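Local coordinates for putative esterase (Sulfolobus solfataricus P2, PDB 2RAU), which probably hydrolyses ester bonds in lipids, as an alpha/beta hydrolase of the lipase and esterase type, and binds calcium ions, at residues K27-E31 and S128-E132; H41-L45 and A90-V96; D256-S260 and N337-D341. One frame throughout, in Å; residues are numbered along the deposited sequence.

Contact 1 (K27-E31 and S128-E132)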
loop_
_atom_site.group_PDB
_atom_site.type_symbol
_atom_site.label_atom_id
_atom_site.label_comp_id
_atom_site.label_asym_id
_atom_site.label_seq_id
_atom_site.Cartn_x
_atom_site.Cartn_y
_atom_site.Cartn_z
ATOM N N LYS A 27 0.994 2.261 18.294
ATOM C CA LYS A 27 -0.231 2.960 17.946
ATOM C C LYS A 27 -0.224 4.396 18.512
ATOM O O LYS A 27 0.298 4.643 19.623
ATOM C CB LYS A 27 -1.331 2.183 18.620
ATOM C CG LYS A 27 -2.675 2.586 18.340
ATOM C CD LYS A 27 -3.640 1.701 19.177
ATOM C CE LYS A 27 -4.386 0.784 18.337
ATOM N NZ LYS A 27 -5.554 0.206 19.102
HETATM N N MSE A 28 -0.800 5.337 17.759
HETATM C CA MSE A 28 -0.932 6.710 18.215
HETATM C C MSE A 28 -2.356 7.211 17.996
HETATM O O MSE A 28 -2.883 7.133 16.910
HETATM C CB MSE A 28 -0.012 7.647 17.456
HETATM C CG MSE A 28 -0.145 9.137 17.844
HETATM SE SE MSE A 28 1.122 10.247 16.858
HETATM C CE MSE A 28 2.638 9.923 18.020
ATOM N N LYS A 29 -2.968 7.738 19.051
ATOM C CA LYS A 29 -4.220 8.409 18.920
ATOM C C LYS A 29 -4.050 9.756 18.251
ATOM O O LYS A 29 -3.159 10.543 18.590
ATOM C CB LYS A 29 -4.826 8.612 20.278
ATOM C CG LYS A 29 -6.246 9.188 20.239
ATOM C CD LYS A 29 -7.251 8.128 19.640
ATOM C CE LYS A 29 -8.741 8.586 19.511
ATOM N NZ LYS A 29 -8.984 9.598 18.458
ATOM N N ARG A 30 -4.945 10.024 17.300
ATOM C CA ARG A 30 -4.984 11.268 16.550
ATOM C C ARG A 30 -6.367 11.932 16.876
ATOM O O ARG A 30 -7.061 11.530 17.833
ATOM C CB ARG A 30 -4.851 10.975 15.052
ATOM C CG ARG A 30 -3.622 10.131 14.656
ATOM C CD ARG A 30 -2.306 10.830 14.901
ATOM N NE ARG A 30 -1.959 11.713 13.814
ATOM C CZ ARG A 30 -1.420 12.914 13.909
ATOM N NH1 ARG A 30 -1.133 13.465 15.051
ATOM N NH2 ARG A 30 -1.144 13.582 12.826
ATOM N N GLU A 31 -6.747 12.961 16.130
ATOM C CA GLU A 31 -7.961 13.693 16.434
ATOM C C GLU A 31 -8.930 13.712 15.263
ATOM O O GLU A 31 -8.497 13.647 14.133
ATOM C CB GLU A 31 -7.576 15.146 16.828
ATOM C CG GLU A 31 -6.794 15.251 18.147
ATOM C CD GLU A 31 -7.502 14.566 19.360
ATOM O OE1 GLU A 31 -8.767 14.635 19.463
ATOM O OE2 GLU A 31 -6.774 13.952 20.206
ATOM N N SER A 128 0.417 14.559 7.665
ATOM C CA SER A 128 0.728 14.730 9.080
ATOM C C SER A 128 0.972 13.369 9.751
ATOM O O SER A 128 1.836 13.237 10.622
ATOM C CB SER A 128 -0.351 15.530 9.817
ATOM O OG SER A 128 -1.547 14.771 10.039
ATOM N N ASP A 129 0.234 12.350 9.331
ATOM C CA ASP A 129 0.356 11.029 9.892
ATOM C C ASP A 129 1.673 10.391 9.449
ATOM O O ASP A 129 2.361 9.764 10.248
ATOM C CB ASP A 129 -0.811 10.148 9.442
ATOM C CG ASP A 129 -2.156 10.578 10.036
ATOM O OD1 ASP A 129 -2.155 11.339 10.984
ATOM O OD2 ASP A 129 -3.231 10.120 9.559
ATOM N N ILE A 130 2.006 10.499 8.161
ATOM C CA ILE A 130 3.287 10.014 7.695
ATOM C C ILE A 130 4.453 10.724 8.466
ATOM O O ILE A 130 5.439 10.078 8.836
ATOM C CB ILE A 130 3.430 10.192 6.168
ATOM C CG1 ILE A 130 2.328 9.369 5.420
ATOM C CG2 ILE A 130 4.809 9.723 5.714
ATOM C CD1 ILE A 130 2.172 9.731 3.886
ATOM N N LYS A 131 4.349 12.041 8.665
ATOM C CA LYS A 131 5.346 12.793 9.423
ATOM C C LYS A 131 5.584 12.253 10.858
ATOM O O LYS A 131 6.741 12.129 11.315
ATOM C CB LYS A 131 5.012 14.301 9.437
ATOM C CG LYS A 131 5.928 15.176 10.324
ATOM C CD LYS A 131 7.444 15.100 10.076
ATOM C CE LYS A 131 8.004 16.243 9.285
ATOM N NZ LYS A 131 9.495 16.167 9.187
ATOM N N GLU A 132 4.506 11.955 11.568
ATOM C CA GLU A 132 4.618 11.356 12.895
ATOM C C GLU A 132 5.379 10.038 12.856
ATOM O O GLU A 132 6.150 9.735 13.775
ATOM C CB GLU A 132 3.234 11.122 13.512
ATOM C CG GLU A 132 2.442 12.310 13.911
ATOM C CD GLU A 132 3.163 13.231 14.877
ATOM O OE1 GLU A 132 3.877 12.780 15.779
ATOM O OE2 GLU A 132 3.022 14.430 14.678
HETATM O O HOH W 1 0.764 15.894 13.527
#

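Contact 2 (H41-L45 and A90-V96)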
loop_
_atom_site.group_PDB
_atom_site.type_symbol
_atom_site.label_atom_id
_atom_site.label_comp_id
_atom_site.label_asym_id
_atom_site.label_seq_id
_atom_site.Cartn_x
_atom_site.Cartn_y
_atom_site.Cartn_z
ATOM N N HIS A 41 4.292 -0.358 12.011
ATOM C CA HIS A 41 4.904 -1.687 12.148
ATOM C C HIS A 41 6.351 -1.589 11.811
ATOM O O HIS A 41 6.716 -0.916 10.901
ATOM C CB HIS A 41 4.285 -2.725 11.183
ATOM C CG HIS A 41 2.797 -2.908 11.344
ATOM N ND1 HIS A 41 2.223 -4.133 11.622
ATOM C CD2 HIS A 41 1.776 -2.032 11.223
ATOM C CE1 HIS A 41 0.910 -3.986 11.715
ATOM N NE2 HIS A 41 0.606 -2.724 11.457
ATOM N N LYS A 42 7.178 -2.285 12.572
ATOM C CA LYS A 42 8.587 -2.450 12.261
ATOM C C LYS A 42 8.845 -3.954 12.089
ATOM O O LYS A 42 8.346 -4.782 12.874
ATOM C CB LYS A 42 9.472 -1.924 13.400
ATOM C CG LYS A 42 10.980 -1.992 13.127
ATOM C CD LYS A 42 11.766 -1.618 14.341
ATOM C CE LYS A 42 13.257 -1.642 14.100
ATOM N NZ LYS A 42 13.935 -1.161 15.308
ATOM N N VAL A 43 9.603 -4.295 11.055
ATOM C CA VAL A 43 10.055 -5.668 10.857
ATOM C C VAL A 43 11.576 -5.686 10.726
ATOM O O VAL A 43 12.155 -4.897 10.005
ATOM C CB VAL A 43 9.396 -6.320 9.608
ATOM C CG1 VAL A 43 9.878 -7.798 9.357
ATOM C CG2 VAL A 43 7.831 -6.224 9.713
ATOM N N ASN A 44 12.199 -6.627 11.426
ATOM C CA ASN A 44 13.637 -6.838 11.343
ATOM C C ASN A 44 13.963 -8.275 11.674
ATOM O O ASN A 44 13.159 -8.998 12.242
ATOM C CB ASN A 44 14.450 -5.854 12.222
ATOM C CG ASN A 44 14.041 -5.851 13.702
ATOM O OD1 ASN A 44 13.265 -5.017 14.121
ATOM N ND2 ASN A 44 14.559 -6.761 14.464
ATOM N N LEU A 45 15.176 -8.656 11.336
ATOM C CA LEU A 45 15.735 -9.933 11.700
ATOM C C LEU A 45 15.937 -10.007 13.196
ATOM O O LEU A 45 16.209 -8.989 13.838
ATOM C CB LEU A 45 17.119 -10.066 11.068
ATOM C CG LEU A 45 17.303 -10.611 9.685
ATOM C CD1 LEU A 45 18.781 -10.494 9.336
ATOM C CD2 LEU A 45 16.855 -12.080 9.587
ATOM N N ALA A 90 13.618 -7.022 5.106
ATOM C CA ALA A 90 13.988 -7.335 6.494
ATOM C C ALA A 90 14.928 -8.553 6.556
ATOM O O ALA A 90 15.903 -8.550 7.312
ATOM C CB ALA A 90 12.748 -7.531 7.359
ATOM N N ARG A 91 14.659 -9.600 5.761
ATOM C CA ARG A 91 15.540 -10.774 5.724
ATOM C C ARG A 91 16.921 -10.432 5.248
ATOM O O ARG A 91 17.883 -11.071 5.614
ATOM C CB ARG A 91 14.975 -11.871 4.781
ATOM C CG ARG A 91 13.912 -12.720 5.418
ATOM C CD ARG A 91 14.440 -13.651 6.555
ATOM N NE ARG A 91 15.311 -14.683 6.043
ATOM C CZ ARG A 91 14.897 -15.787 5.419
ATOM N NH1 ARG A 91 13.608 -16.044 5.244
ATOM N NH2 ARG A 91 15.790 -16.648 4.972
ATOM N N ASN A 92 17.009 -9.397 4.429
ATOM C CA ASN A 92 18.267 -8.928 3.875
ATOM C C ASN A 92 18.927 -7.775 4.657
ATOM O O ASN A 92 19.849 -7.120 4.163
ATOM C CB ASN A 92 18.027 -8.631 2.394
ATOM C CG ASN A 92 17.941 -9.930 1.581
ATOM O OD1 ASN A 92 18.964 -10.513 1.322
ATOM N ND2 ASN A 92 16.736 -10.406 1.245
ATOM N N GLY A 93 18.480 -7.588 5.898
ATOM C CA GLY A 93 19.175 -6.792 6.896
ATOM C C GLY A 93 18.658 -5.411 7.218
ATOM O O GLY A 93 19.223 -4.736 8.070
ATOM N N PHE A 94 17.583 -4.990 6.561
ATOM C CA PHE A 94 17.013 -3.673 6.770
ATOM C C PHE A 94 15.979 -3.642 7.889
ATOM O O PHE A 94 15.274 -4.629 8.142
ATOM C CB PHE A 94 16.385 -3.125 5.493
ATOM C CG PHE A 94 17.378 -2.662 4.472
ATOM C CD1 PHE A 94 17.927 -3.560 3.561
ATOM C CD2 PHE A 94 17.773 -1.335 4.421
ATOM C CE1 PHE A 94 18.858 -3.134 2.650
ATOM C CE2 PHE A 94 18.692 -0.899 3.509
ATOM C CZ PHE A 94 19.239 -1.780 2.615
ATOM N N ASN A 95 15.923 -2.494 8.563
ATOM C CA ASN A 95 14.810 -2.165 9.429
ATOM C C ASN A 95 13.738 -1.661 8.451
ATOM O O ASN A 95 13.941 -0.658 7.768
ATOM C CB ASN A 95 15.115 -1.057 10.434
ATOM C CG ASN A 95 16.069 -1.469 11.541
ATOM O OD1 ASN A 95 15.935 -2.557 12.133
ATOM N ND2 ASN A 95 17.049 -0.609 11.811
ATOM N N VAL A 96 12.602 -2.332 8.407
ATOM C CA VAL A 96 11.516 -1.948 7.499
ATOM C C VAL A 96 10.291 -1.590 8.321
ATOM O O VAL A 96 9.936 -2.296 9.222
ATOM C CB VAL A 96 11.171 -3.067 6.477
ATOM C CG1 VAL A 96 10.169 -2.541 5.389
ATOM C CG2 VAL A 96 12.526 -3.640 5.856
HETATM O O HOH W 2 16.364 -6.837 9.334
#

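Contact 3 (D256-S260 and N337-D341)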
loop_
_atom_site.group_PDB
_atom_site.type_symbol
_atom_site.label_atom_id
_atom_site.label_comp_id
_atom_site.label_asym_id
_atom_site.label_seq_id
_atom_site.Cartn_x
_atom_site.Cartn_y
_atom_site.Cartn_z
ATOM N N ASP A 256 -0.292 -15.647 -18.610
ATOM C CA ASP A 256 1.061 -15.675 -19.087
ATOM C C ASP A 256 1.905 -15.012 -18.016
ATOM O O ASP A 256 1.379 -14.482 -17.060
ATOM C CB ASP A 256 1.165 -14.948 -20.418
ATOM C CG ASP A 256 2.382 -15.353 -21.221
ATOM O OD1 ASP A 256 3.279 -16.074 -20.711
ATOM O OD2 ASP A 256 2.446 -14.938 -22.382
ATOM N N TYR A 257 3.228 -15.040 -18.202
ATOM C CA TYR A 257 4.169 -14.481 -17.254
ATOM C C TYR A 257 3.735 -13.061 -16.833
ATOM O O TYR A 257 3.486 -12.204 -17.666
ATOM C CB TYR A 257 5.546 -14.468 -17.876
ATOM C CG TYR A 257 6.641 -14.100 -16.919
ATOM C CD1 TYR A 257 6.987 -12.773 -16.702
ATOM C CD2 TYR A 257 7.318 -15.077 -16.208
ATOM C CE1 TYR A 257 7.961 -12.429 -15.782
ATOM C CE2 TYR A 257 8.305 -14.744 -15.312
ATOM C CZ TYR A 257 8.618 -13.413 -15.085
ATOM O OH TYR A 257 9.645 -13.082 -14.199
ATOM N N PRO A 258 3.741 -12.773 -15.521
ATOM C CA PRO A 258 4.234 -13.586 -14.407
ATOM C C PRO A 258 3.341 -14.640 -13.801
ATOM O O PRO A 258 3.702 -15.140 -12.751
ATOM C CB PRO A 258 4.641 -12.511 -13.383
ATOM C CG PRO A 258 3.679 -11.478 -13.572
ATOM C CD PRO A 258 3.373 -11.429 -15.049
ATOM N N TYR A 259 2.223 -14.974 -14.464
ATOM C CA TYR A 259 1.348 -16.104 -14.094
ATOM C C TYR A 259 0.720 -15.932 -12.731
ATOM O O TYR A 259 0.947 -16.715 -11.805
ATOM C CB TYR A 259 2.106 -17.453 -14.144
ATOM C CG TYR A 259 2.916 -17.776 -15.396
ATOM C CD1 TYR A 259 2.293 -18.155 -16.604
ATOM C CD2 TYR A 259 4.317 -17.768 -15.385
ATOM C CE1 TYR A 259 3.034 -18.463 -17.743
ATOM C CE2 TYR A 259 5.047 -18.081 -16.535
ATOM C CZ TYR A 259 4.395 -18.426 -17.706
ATOM O OH TYR A 259 5.105 -18.735 -18.817
ATOM N N SER A 260 -0.064 -14.875 -12.608
ATOM C CA SER A 260 -0.726 -14.517 -11.352
ATOM C C SER A 260 -1.499 -15.717 -10.826
ATOM O O SER A 260 -2.228 -16.381 -11.602
ATOM C CB SER A 260 -1.661 -13.326 -11.568
ATOM O OG SER A 260 -1.015 -12.332 -12.326
ATOM N N ASN A 337 7.584 -14.709 -9.039
ATOM C CA ASN A 337 8.465 -13.976 -9.987
ATOM C C ASN A 337 8.796 -12.533 -9.564
ATOM O O ASN A 337 9.733 -11.917 -10.075
ATOM C CB ASN A 337 7.848 -14.016 -11.386
ATOM C CG ASN A 337 7.611 -15.422 -11.867
ATOM O OD1 ASN A 337 6.459 -15.865 -12.149
ATOM N ND2 ASN A 337 8.676 -16.151 -11.967
ATOM N N SER A 338 8.046 -12.012 -8.606
ATOM C CA SER A 338 8.274 -10.670 -8.073
ATOM C C SER A 338 9.615 -10.593 -7.299
ATOM O O SER A 338 10.201 -9.531 -7.192
ATOM C CB SER A 338 7.107 -10.226 -7.191
ATOM O OG SER A 338 7.086 -10.871 -5.920
ATOM N N GLU A 339 10.083 -11.718 -6.757
ATOM C CA GLU A 339 11.356 -11.779 -6.109
ATOM C C GLU A 339 12.439 -11.346 -7.069
ATOM O O GLU A 339 13.205 -10.439 -6.747
ATOM C CB GLU A 339 11.662 -13.172 -5.560
ATOM C CG GLU A 339 12.952 -13.193 -4.724
ATOM C CD GLU A 339 13.386 -14.574 -4.236
ATOM O OE1 GLU A 339 12.722 -15.604 -4.535
ATOM O OE2 GLU A 339 14.432 -14.627 -3.559
ATOM N N LYS A 340 12.507 -11.981 -8.237
ATOM C CA LYS A 340 13.503 -11.660 -9.246
ATOM C C LYS A 340 13.321 -10.277 -9.853
ATOM O O LYS A 340 14.288 -9.552 -10.026
ATOM C CB LYS A 340 13.462 -12.697 -10.394
ATOM C CG LYS A 340 14.263 -12.311 -11.645
ATOM C CD LYS A 340 14.261 -13.435 -12.720
ATOM C CE LYS A 340 12.850 -13.704 -13.404
ATOM N NZ LYS A 340 12.427 -12.845 -14.590
ATOM N N ASP A 341 12.086 -9.940 -10.209
ATOM C CA ASP A 341 11.811 -8.761 -11.022
ATOM C C ASP A 341 11.661 -7.477 -10.246
ATOM O O ASP A 341 11.858 -6.411 -10.829
ATOM C CB ASP A 341 10.521 -8.939 -11.824
ATOM C CG ASP A 341 10.571 -10.135 -12.795
ATOM O OD1 ASP A 341 11.666 -10.478 -13.275
ATOM O OD2 ASP A 341 9.517 -10.724 -13.086
HETATM O O HOH W 3 4.998 -13.945 -9.858
#

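Contact 1 (K27-E31 and S128-E132)
Arg30 faces Asp129 and Met28 faces Glu132 across the contact. The CA atoms of Arg30 and Asp129 are 8.5 Å apart, those of Met28 and Glu132 9.0 Å. Segment 27-31 runs off the end of strand 21-29 into a loop. Segment 128-132 is a turn of helix 123-141. The backbones do not touch; side chains and one water make the contact.

Arg30 does most of this. Its CG lies anti to the carbonyl carbon (chi1 -54°), and two further bends bring the guanidinium side-on to Asp129. Arg30 NE donates to Asp129 OD1 at 2.9 Å, with an N-H...O angle of 159°. Arg30 NH2 reaches the same OD1 at 3.1 Å. That oxygen lies in the guanidinium plane. The carboxylate plane stands 70° from it, and NE and NH2 both grip OD1 alone. Asp129 OD2 takes a salt bridge from Arg102. Two arginines thus share this buried carboxylate, which would tend to keep it ionised.

Glu132 comes over a face of the Arg30 guanidinium, its CG 3.9 Å from CZ of Arg30. A water accepts from Arg30 NH2 and donates to Glu132 OE2. Met28, a selenomethionine here, crosses Glu132 at about a right angle, with SE 3.8 Å from Glu132 CG. Trp6 touches both of these side chains.

Helix 123-141 lies in the chain between the sheet strands 94-100 and 146-151. A helix packed against the central mixed sheet in this way is typical of the alpha/beta-hydrolase fold; here the end of strand 21-29 and the residue just after it make the contact.

Contact 2 (H41-L45 and A90-V96)
Val43 and Val96 form an antiparallel hydrogen-bonded pair. Val43 N donates to Val96 O at 2.7 Å, and Val96 N returns a bond to Val43 O at 3.1 Å. Both valine side chains lie on the same face of the sheet. There Val43 CG1, anti to the backbone N (chi1 179°), meets Ala90 CB at 3.5 Å.

Beyond this pair the strands part, and a water fills in. It accepts from Leu45 N and donates to Ala90 O and Phe94 O. Leu45 CG rests 3.4 Å from Ala90 O. Gly93, with positive phi, ends helix 85-91 in a Schellman motif and turns the chain back into strand 94-100.

On the other face, Asn95 OD1 touches both Lys42 CE (3.4 Å) and Asn44 CB (3.6 Å), while Asn95 ND2 bonds Asp51 O. Asn44 ND2 donates to Leu45 O at 2.8 Å. A valine at Asn44 would probably leave the Leu45 carbonyl without this donor and the strand end less firmly fixed.

Lys42 NZ pairs with Asp140. Val86 and Leu87 of helix 85-91, with Val67 of helix 63-68, pack on Val43. Strand 37-45 itself runs between strands 21-29 and 94-100.

Contact 3 (D256-S260 and N337-D341)
Tyr257 and Asn337 bury the most surface here, followed by Pro258. The Tyr257 side chain leaves the loop with CG anti to the backbone N (chi1 -171°), which extends the ring toward the first turn of helix 338-353. Its hydroxyl meets two charged side chains there. Tyr257 OH donates to Asp341 OD2 at 2.6 Å, using the syn lone pair of that oxygen. Lys340 NZ donates to Tyr257 OH at 2.8 Å. The lysine also makes a salt bridge to Asp341, from NZ to OD1 at 2.8 Å. The Asp341 carboxylate arrives at the ring edge, with its plane 65° from that of the ring.

Asn337 crosses the outer part of the ring obliquely, with its CB 3.5 Å from Tyr257 OH. Its backbone N donates to a water at 2.8 Å; the same water makes only a weak bond to Pro258 O. Asp341 N donates back to Asn337 O, a backbone bond that links two of the residues that meet Tyr257.

Pro258 follows a cis peptide bond. Its CB sits 4.0 Å above the Tyr257 ring plane, toward the rim, and comes near Asn337 CB as well. The cis proline and the bond from Tyr259 N to Asp256 O fit a type VI turn. Tyr259 folds back so that Tyr257 N lies over the centre of its ring.

Tyr327 OH makes a further hydrogen bond with Asp341 OD2. The Tyr257 hydroxyl both gives and takes a bond, which probably fixes the hydroxyl's rotation. With Lys340 and two tyrosine hydroxyls on it, Asp341 is probably kept charged at this surface contact.

Contacts 1 and 2 both reach the central mixed sheet, on the neighbouring strands 21-29 and 37-45. Their centres are about 22 Å apart. Along the chain, contact 2 falls wholly between the two segments of contact 1. Helix 123-141 of contact 1 follows strand 94-100 of contact 2. Contact 3 comes later and joins a loop to the start of the last helix, 338-353. Its centre is about 23 Å from that of contact 2 and about 35 Å from that of contact 1, on the other side of the chain's centre. Helix 338-353 also touches Asn92 and Phe94, so the C-terminal helix links the surroundings of contacts 2 and 3.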